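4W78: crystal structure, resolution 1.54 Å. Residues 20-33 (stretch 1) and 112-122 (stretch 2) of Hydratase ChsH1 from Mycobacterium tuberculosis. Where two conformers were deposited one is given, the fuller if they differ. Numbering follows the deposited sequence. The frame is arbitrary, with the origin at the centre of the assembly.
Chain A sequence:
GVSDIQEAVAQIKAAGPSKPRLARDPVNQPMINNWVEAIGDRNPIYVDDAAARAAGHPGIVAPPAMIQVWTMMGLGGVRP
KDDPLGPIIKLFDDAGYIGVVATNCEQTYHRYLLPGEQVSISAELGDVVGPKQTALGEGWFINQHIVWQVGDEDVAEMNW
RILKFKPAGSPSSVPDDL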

# COMPACT_ATOMS: atom_id res chain seq x y z
N PRO A 20 -19.84 -1.32 -17.23
CA PRO A 20 -19.40 -1.34 -15.83
C PRO A 20 -18.28 -2.36 -15.58
O PRO A 20 -18.34 -3.51 -16.02
CB PRO A 20 -20.68 -1.70 -15.06
CG PRO A 20 -21.78 -1.18 -15.94
CD PRO A 20 -21.30 -1.42 -17.35
N ARG A 21 -17.24 -1.89 -14.89
CA ARG A 21 -16.07 -2.69 -14.57
C ARG A 21 -16.08 -2.89 -13.07
O ARG A 21 -16.10 -1.92 -12.32
CB ARG A 21 -14.79 -1.95 -14.99
CG ARG A 21 -13.51 -2.61 -14.49
CD ARG A 21 -12.23 -1.95 -15.04
NE ARG A 21 -12.09 -0.52 -14.74
CZ ARG A 21 -11.57 -0.06 -13.59
NH1 ARG A 21 -11.21 -0.90 -12.64
NH2 ARG A 21 -11.46 1.26 -13.41
N LEU A 22 -16.06 -4.16 -12.66
CA LEU A 22 -16.07 -4.50 -11.23
C LEU A 22 -14.76 -4.19 -10.53
O LEU A 22 -13.67 -4.46 -11.04
CB LEU A 22 -16.39 -5.98 -11.03
CG LEU A 22 -17.86 -6.37 -10.89
CD1 LEU A 22 -18.63 -6.04 -12.16
CD2 LEU A 22 -17.96 -7.85 -10.53
N ALA A 23 -14.88 -3.65 -9.32
CA ALA A 23 -13.74 -3.43 -8.45
C ALA A 23 -13.07 -4.76 -8.18
O ALA A 23 -13.74 -5.80 -8.10
CB ALA A 23 -14.22 -2.82 -7.16
N ARG A 24 -11.75 -4.72 -8.01
CA ARG A 24 -11.00 -5.94 -7.72
C ARG A 24 -11.56 -6.68 -6.50
O ARG A 24 -11.67 -7.91 -6.50
CB ARG A 24 -9.52 -5.61 -7.48
CG ARG A 24 -8.66 -6.84 -7.29
CD ARG A 24 -7.26 -6.49 -6.79
NE ARG A 24 -7.31 -6.01 -5.42
CZ ARG A 24 -6.25 -5.64 -4.70
NH1 ARG A 24 -5.03 -5.69 -5.22
NH2 ARG A 24 -6.43 -5.23 -3.46
N ASP A 25 -11.90 -5.92 -5.46
CA ASP A 25 -12.43 -6.48 -4.22
C ASP A 25 -13.75 -5.82 -3.89
O ASP A 25 -13.98 -4.67 -4.25
CB ASP A 25 -11.47 -6.19 -3.04
CG ASP A 25 -10.01 -6.36 -3.39
OD1 ASP A 25 -9.56 -7.51 -3.47
OD2 ASP A 25 -9.32 -5.34 -3.60
N PRO A 26 -14.61 -6.52 -3.14
CA PRO A 26 -15.72 -5.82 -2.51
C PRO A 26 -15.16 -4.81 -1.52
O PRO A 26 -14.01 -4.94 -1.10
CB PRO A 26 -16.44 -6.93 -1.73
CG PRO A 26 -15.90 -8.22 -2.28
CD PRO A 26 -14.51 -7.93 -2.71
N VAL A 27 -15.96 -3.81 -1.15
CA VAL A 27 -15.61 -2.94 -0.02
C VAL A 27 -15.22 -3.85 1.13
O VAL A 27 -15.90 -4.86 1.39
CB VAL A 27 -16.81 -2.06 0.36
CG1 VAL A 27 -16.51 -1.23 1.63
CG2 VAL A 27 -17.20 -1.16 -0.82
N ASN A 28 -14.12 -3.54 1.81
CA ASN A 28 -13.61 -4.48 2.81
C ASN A 28 -12.85 -3.79 3.93
O ASN A 28 -12.20 -2.76 3.70
CB ASN A 28 -12.74 -5.56 2.15
CG ASN A 28 -11.48 -5.00 1.56
OD1 ASN A 28 -10.46 -4.90 2.24
ND2 ASN A 28 -11.53 -4.66 0.28
N GLN A 29 -12.95 -4.36 5.12
CA GLN A 29 -12.32 -3.79 6.31
C GLN A 29 -10.78 -3.66 6.23
O GLN A 29 -10.26 -2.64 6.66
CB GLN A 29 -12.75 -4.54 7.58
CG GLN A 29 -12.42 -3.74 8.84
CD GLN A 29 -13.26 -2.48 8.93
OE1 GLN A 29 -14.47 -2.53 8.72
NE2 GLN A 29 -12.62 -1.33 9.24
N PRO A 30 -10.06 -4.68 5.70
CA PRO A 30 -8.60 -4.53 5.66
C PRO A 30 -8.15 -3.30 4.88
O PRO A 30 -7.25 -2.59 5.34
CB PRO A 30 -8.13 -5.84 4.99
CG PRO A 30 -9.19 -6.84 5.42
CD PRO A 30 -10.48 -6.04 5.31
N MET A 31 -8.79 -3.03 3.75
CA MET A 31 -8.44 -1.83 2.98
C MET A 31 -8.94 -0.53 3.61
O MET A 31 -8.25 0.47 3.52
CB MET A 31 -8.91 -1.96 1.54
CG MET A 31 -8.10 -2.97 0.79
SD MET A 31 -8.61 -3.23 -0.91
CE MET A 31 -8.72 -1.55 -1.51
N ILE A 32 -10.09 -0.55 4.27
CA ILE A 32 -10.52 0.60 5.06
C ILE A 32 -9.48 0.87 6.14
O ILE A 32 -9.09 2.03 6.35
CB ILE A 32 -11.88 0.35 5.72
CG1 ILE A 32 -12.98 0.27 4.64
CG2 ILE A 32 -12.19 1.45 6.75
CD1 ILE A 32 -14.33 -0.14 5.20
N ASN A 33 -9.02 -0.19 6.80
CA ASN A 33 -8.01 -0.04 7.85
C ASN A 33 -6.73 0.60 7.32
O ASN A 33 -6.19 1.51 7.94
CB ASN A 33 -7.68 -1.39 8.51
CG ASN A 33 -8.79 -1.89 9.44
OD1 ASN A 33 -9.65 -1.12 9.86
ND2 ASN A 33 -8.76 -3.17 9.78
N TYR A 112 -23.56 5.91 1.92
CA TYR A 112 -22.37 5.25 2.44
C TYR A 112 -22.41 3.77 2.06
O TYR A 112 -23.49 3.15 2.02
CB TYR A 112 -22.30 5.40 3.97
CG TYR A 112 -21.78 6.76 4.43
CD1 TYR A 112 -22.46 7.93 4.10
CD2 TYR A 112 -20.63 6.86 5.18
CE1 TYR A 112 -21.98 9.17 4.51
CE2 TYR A 112 -20.15 8.08 5.62
CZ TYR A 112 -20.83 9.24 5.27
OH TYR A 112 -20.33 10.45 5.69
N LEU A 113 -21.25 3.20 1.77
CA LEU A 113 -21.14 1.78 1.42
C LEU A 113 -20.76 0.90 2.61
O LEU A 113 -20.07 1.34 3.54
CB LEU A 113 -20.11 1.59 0.31
CG LEU A 113 -20.32 2.46 -0.92
CD1 LEU A 113 -19.20 2.18 -1.91
CD2 LEU A 113 -21.70 2.21 -1.54
N LEU A 114 -21.20 -0.35 2.56
CA LEU A 114 -20.91 -1.32 3.61
C LEU A 114 -19.88 -2.35 3.15
O LEU A 114 -19.89 -2.75 1.98
CB LEU A 114 -22.19 -2.05 4.00
CG LEU A 114 -23.35 -1.18 4.48
CD1 LEU A 114 -24.65 -1.98 4.46
CD2 LEU A 114 -23.05 -0.69 5.89
N PRO A 115 -18.99 -2.79 4.05
CA PRO A 115 -18.14 -3.94 3.73
C PRO A 115 -18.96 -5.10 3.13
O PRO A 115 -20.06 -5.40 3.63
CB PRO A 115 -17.55 -4.32 5.08
CG PRO A 115 -17.44 -3.00 5.80
CD PRO A 115 -18.67 -2.23 5.38
N GLY A 116 -18.44 -5.69 2.06
CA GLY A 116 -19.12 -6.77 1.37
C GLY A 116 -19.78 -6.32 0.08
O GLY A 116 -19.99 -7.12 -0.83
N GLU A 117 -20.09 -5.03 -0.02
CA GLU A 117 -20.69 -4.51 -1.24
C GLU A 117 -19.66 -4.42 -2.35
O GLU A 117 -18.53 -4.01 -2.11
CB GLU A 117 -21.35 -3.15 -1.00
CG GLU A 117 -22.51 -3.25 -0.03
CD GLU A 117 -23.42 -2.04 -0.08
OE1 GLU A 117 -23.00 -0.95 0.37
OE2 GLU A 117 -24.55 -2.19 -0.58
N GLN A 118 -20.07 -4.82 -3.55
CA GLN A 118 -19.21 -4.86 -4.73
C GLN A 118 -19.53 -3.68 -5.66
O GLN A 118 -20.63 -3.59 -6.20
CB GLN A 118 -19.45 -6.17 -5.49
CG GLN A 118 -18.82 -6.24 -6.87
CD GLN A 118 -17.31 -6.37 -6.81
OE1 GLN A 118 -16.78 -7.35 -6.28
NE2 GLN A 118 -16.60 -5.39 -7.37
N VAL A 119 -18.56 -2.79 -5.84
CA VAL A 119 -18.75 -1.60 -6.67
C VAL A 119 -18.28 -1.83 -8.10
O VAL A 119 -17.36 -2.62 -8.35
CB VAL A 119 -17.98 -0.40 -6.05
CG1 VAL A 119 -18.05 0.83 -6.93
CG2 VAL A 119 -18.53 -0.08 -4.66
N SER A 120 -18.97 -1.20 -9.06
CA SER A 120 -18.49 -1.16 -10.44
C SER A 120 -18.33 0.29 -10.89
O SER A 120 -18.92 1.18 -10.30
CB SER A 120 -19.45 -1.88 -11.38
OG SER A 120 -20.67 -1.15 -11.46
N ILE A 121 -17.54 0.52 -11.93
CA ILE A 121 -17.30 1.87 -12.43
C ILE A 121 -17.58 1.95 -13.93
O ILE A 121 -17.27 1.02 -14.68
CB ILE A 121 -15.84 2.31 -12.14
CG1 ILE A 121 -15.60 3.77 -12.56
CG2 ILE A 121 -14.83 1.36 -12.81
CD1 ILE A 121 -14.19 4.28 -12.19
N SER A 122 -18.15 3.09 -14.36
CA SER A 122 -18.40 3.36 -15.78
C SER A 122 -17.99 4.79 -16.04
O SER A 122 -18.21 5.66 -15.20
CB SER A 122 -19.89 3.18 -16.08
OG SER A 122 -20.19 3.51 -17.43
O HOH W 1 -16.00 -2.75 -4.29

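Stretch 1 runs antiparallel to stretch 2 at its start, and the pairing is mostly backbone to backbone. Pro20 opens the contact. Its CA lies 3.4 Å from Ile121 O, a CA-H...O contact, and its CB lies 3.6 Å from Ser120 OG.

Arg21 and Ile121 form a hydrogen-bonded antiparallel pair. Arg21 N donates to Ile121 O at 2.9 Å, and Ile121 N donates to Arg21 O at 2.9 Å. Arg21 O also receives a CA-H...O contact from Ser120 CA at 3.1 Å. The side chains of Arg21 and Ile121 share one face of the sheet. There Ile121 CG2 covers one face of the guanidinium, 3.4 Å from Arg21 NH2. Leu22 and Ser120 make the next, non-hydrogen-bonded pair, with their CA atoms 4.2 Å apart. Their side chains occupy the other face.

Ala23 N donates to Val119 O at 2.9 Å in a nearly straight bond. Ala23 O takes a different partner: the side chain of Gln118, whose NE2 donates to it at 3.0 Å. Gln118 NE2 also donates to Val119 O, at 3.0 Å, so one amide nitrogen donates to a carbonyl of each stretch. Ala23 N and Gln118 NE2 are 3.1 Å apart, but both are donors and do not bond to each other.

Arg24 and Asp25 turn their CA-to-CB bonds away from stretch 2. They pair with each other in a salt bridge, Arg24 NE to Asp25 OD2 at 2.8 Å. Asp25 still reaches stretch 2 through water 1. The water donates to Asp25 O at 2.8 Å and accepts from Val119 N at 3.0 Å. Closer contact follows at Pro26, whose CA lies 3.4 Å from Glu117 O.

Val27 has the largest covered area in stretch 1. Its N donates to Glu117 O, and its O accepts from Gly116 N, both at 2.8 Å. These bonds hold it against the type II turn from Leu114 to Glu117. Gly116 has a positive phi, and a CB there would jam against the preceding carbonyl O. The CA-to-CB bond of Val27 points toward stretch 2. Its CG2 packs 4.0 Å from Leu113 CD1 and 4.2 Å from Val119 CG2.

The CA-to-CB bond of Asn28 points away from stretch 2, and its side chain caps the helix that follows: Met31 N donates to Asn28 OD1 at 2.9 Å. Asn28 ND2 donates to Pro26 O, also at 2.9 Å. From the helix, Ile32 CD1 meets Pro115 CG at 4.3 Å.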